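Local coordinates for protein superoxide dismutase (PDB 3JS4) that probably converts superoxide radicals into oxygen and hydrogen peroxide by alternately reducing and oxidising an active-site iron ion, at residues W150-Y155 against K163-A168. Sequence-based numbering, arbitrary orientation.
Sequences WVWLVY and KVVSTA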
loop_
_atom_site.group_PDB
_atom_site.type_symbol
_atom_site.label_atom_id
_atom_site.label_comp_id
_atom_site.label_asym_id
_atom_site.label_seq_id
_atom_site.Cartn_x
_atom_site.Cartn_y
_atom_site.Cartn_z
ATOM N N TRP A 150 2.789 2.630 6.696
ATOM C CA TRP A 150 2.577 2.729 5.257
ATOM C C TRP A 150 2.559 4.206 4.825
ATOM O O TRP A 150 2.050 5.073 5.548
ATOM C CB TRP A 150 1.223 2.100 4.869
ATOM C CG TRP A 150 1.124 0.657 5.234
ATOM C CD1 TRP A 150 0.763 0.141 6.446
ATOM C CD2 TRP A 150 1.441 -0.477 4.388
ATOM N NE1 TRP A 150 0.815 -1.242 6.407
ATOM C CE2 TRP A 150 1.230 -1.648 5.162
ATOM C CE3 TRP A 150 1.847 -0.611 3.056
ATOM C CZ2 TRP A 150 1.434 -2.955 4.646
ATOM C CZ3 TRP A 150 2.036 -1.911 2.540
ATOM C CH2 TRP A 150 1.850 -3.055 3.345
ATOM N N VAL A 151 3.065 4.470 3.624
ATOM C CA VAL A 151 2.936 5.785 2.989
ATOM C C VAL A 151 1.964 5.664 1.806
ATOM O O VAL A 151 2.051 4.718 1.011
ATOM C CB VAL A 151 4.317 6.285 2.549
ATOM C CG1 VAL A 151 4.254 7.620 1.807
ATOM C CG2 VAL A 151 5.215 6.383 3.776
ATOM N N TRP A 152 1.016 6.592 1.728
ATOM C CA TRP A 152 0.001 6.584 0.671
ATOM C C TRP A 152 0.027 7.853 -0.185
ATOM O O TRP A 152 0.071 8.973 0.350
ATOM C CB TRP A 152 -1.410 6.447 1.279
ATOM C CG TRP A 152 -1.516 5.326 2.270
ATOM C CD1 TRP A 152 -1.152 5.353 3.581
ATOM C CD2 TRP A 152 -1.981 3.991 2.009
ATOM N NE1 TRP A 152 -1.361 4.122 4.158
ATOM C CE2 TRP A 152 -1.867 3.267 3.219
ATOM C CE3 TRP A 152 -2.484 3.342 0.873
ATOM C CZ2 TRP A 152 -2.263 1.924 3.338
ATOM C CZ3 TRP A 152 -2.866 1.978 0.991
ATOM C CH2 TRP A 152 -2.748 1.304 2.210
ATOM N N LEU A 153 -0.057 7.672 -1.502
ATOM C CA LEU A 153 -0.507 8.734 -2.398
ATOM C C LEU A 153 -2.024 8.592 -2.488
ATOM O O LEU A 153 -2.540 7.512 -2.807
ATOM C CB LEU A 153 0.131 8.628 -3.799
ATOM C CG LEU A 153 -0.309 9.661 -4.847
ATOM C CD1 LEU A 153 -0.047 11.101 -4.334
ATOM C CD2 LEU A 153 0.376 9.439 -6.218
ATOM N N VAL A 154 -2.741 9.660 -2.173
ATOM C CA VAL A 154 -4.204 9.602 -2.190
ATOM C C VAL A 154 -4.787 10.758 -2.956
ATOM O O VAL A 154 -4.106 11.785 -3.143
ATOM C CB VAL A 154 -4.827 9.615 -0.755
ATOM C CG1 VAL A 154 -4.298 8.440 0.064
ATOM C CG2 VAL A 154 -4.573 10.975 -0.036
ATOM N N TYR A 155 -6.042 10.595 -3.392
ATOM C CA TYR A 155 -6.831 11.729 -3.846
ATOM C C TYR A 155 -7.811 12.154 -2.751
ATOM O O TYR A 155 -8.672 11.378 -2.339
ATOM C CB TYR A 155 -7.571 11.430 -5.153
ATOM C CG TYR A 155 -8.410 12.602 -5.620
ATOM C CD1 TYR A 155 -7.830 13.673 -6.284
ATOM C CD2 TYR A 155 -9.779 12.654 -5.359
ATOM C CE1 TYR A 155 -8.588 14.755 -6.698
ATOM C CE2 TYR A 155 -10.554 13.744 -5.763
ATOM C CZ TYR A 155 -9.945 14.783 -6.432
ATOM O OH TYR A 155 -10.683 15.862 -6.844
ATOM N N LYS A 163 -2.669 14.108 -2.270
ATOM C CA LYS A 163 -1.979 14.322 -1.005
ATOM C C LYS A 163 -1.104 13.106 -0.722
ATOM O O LYS A 163 -1.386 12.011 -1.212
ATOM C CB LYS A 163 -2.982 14.463 0.144
ATOM C CG LYS A 163 -3.921 15.683 0.098
ATOM C CD LYS A 163 -3.208 16.973 0.361
ATOM C CE LYS A 163 -4.131 18.170 0.101
ATOM N NZ LYS A 163 -3.406 19.439 0.364
ATOM N N VAL A 164 -0.057 13.297 0.079
ATOM C CA VAL A 164 0.658 12.168 0.679
ATOM C C VAL A 164 0.317 12.101 2.175
ATOM O O VAL A 164 0.402 13.123 2.878
ATOM C CB VAL A 164 2.162 12.301 0.478
ATOM C CG1 VAL A 164 2.900 11.135 1.162
ATOM C CG2 VAL A 164 2.513 12.345 -1.042
ATOM N N VAL A 165 -0.106 10.924 2.647
ATOM C CA VAL A 165 -0.318 10.722 4.084
ATOM C C VAL A 165 0.353 9.421 4.530
ATOM O O VAL A 165 0.547 8.530 3.724
ATOM C CB VAL A 165 -1.831 10.680 4.491
ATOM C CG1 VAL A 165 -2.546 12.007 4.149
ATOM C CG2 VAL A 165 -2.578 9.499 3.829
ATOM N N SER A 166 0.682 9.290 5.811
ATOM C CA SER A 166 1.150 8.005 6.309
ATOM C C SER A 166 0.207 7.429 7.372
ATOM O O SER A 166 -0.593 8.157 8.004
ATOM C CB SER A 166 2.589 8.085 6.819
ATOM O OG SER A 166 2.725 9.071 7.832
ATOM N N THR A 167 0.264 6.112 7.520
ATOM C CA THR A 167 -0.490 5.447 8.567
ATOM C C THR A 167 0.411 4.537 9.411
ATOM O O THR A 167 1.473 4.081 8.959
ATOM C CB THR A 167 -1.632 4.624 7.979
ATOM O OG1 THR A 167 -1.096 3.655 7.058
ATOM C CG2 THR A 167 -2.647 5.548 7.257
ATOM N N ALA A 168 -0.039 4.293 10.638
ATOM C CA ALA A 168 0.630 3.367 11.556
ATOM C C ALA A 168 0.147 1.929 11.348
ATOM O O ALA A 168 -1.028 1.692 11.097
ATOM C CB ALA A 168 0.385 3.808 13.030
#
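W152 meets T167 and V165 along one edge of its indole. From CB, which lies 4.1 Å from CG2 of V165, the path runs through CG, facing the V165 carbonyl O, to CD1, 3.6 Å from that same O. NE1 then gives its hydrogen to OG1 of T167 at 2.9 Å, an almost straight bond (169° at the hydrogen) with the oxygen only 7° out of the indole plane, which restrains the turn of the indole about its CB-CG bond. CE2 still skirts that hydroxyl; beyond it the indole packs among W99 and N100 of helix 89-106, S172 and P173. CG stands anti to the carbonyl carbon and beside the backbone N (chi1 -49°), which lets the NE1 edge face strand 161-168. OG1 of T167 is also hydrogen-bonded to the carbonyl O of D171. Strands 149-156 and 161-168 form the antiparallel hairpin in the three-stranded sheet of the iron/manganese superoxide dismutase C-terminal domain; strand 149-156 is central. W150-T167, W152-V165 and V154-K163 are hydrogen-bonded pairs, each closed by two backbone bonds. Their side chains share one face, on which the W150 ring meets the iron ligand H101 edge-to-face and touches D186, another ligand of the metal. On the other face, CG1 of V151 meets CG1 of V164 at 3.8 Å, and OG of S166 is hydrogen-bonded to OE1 of Q145.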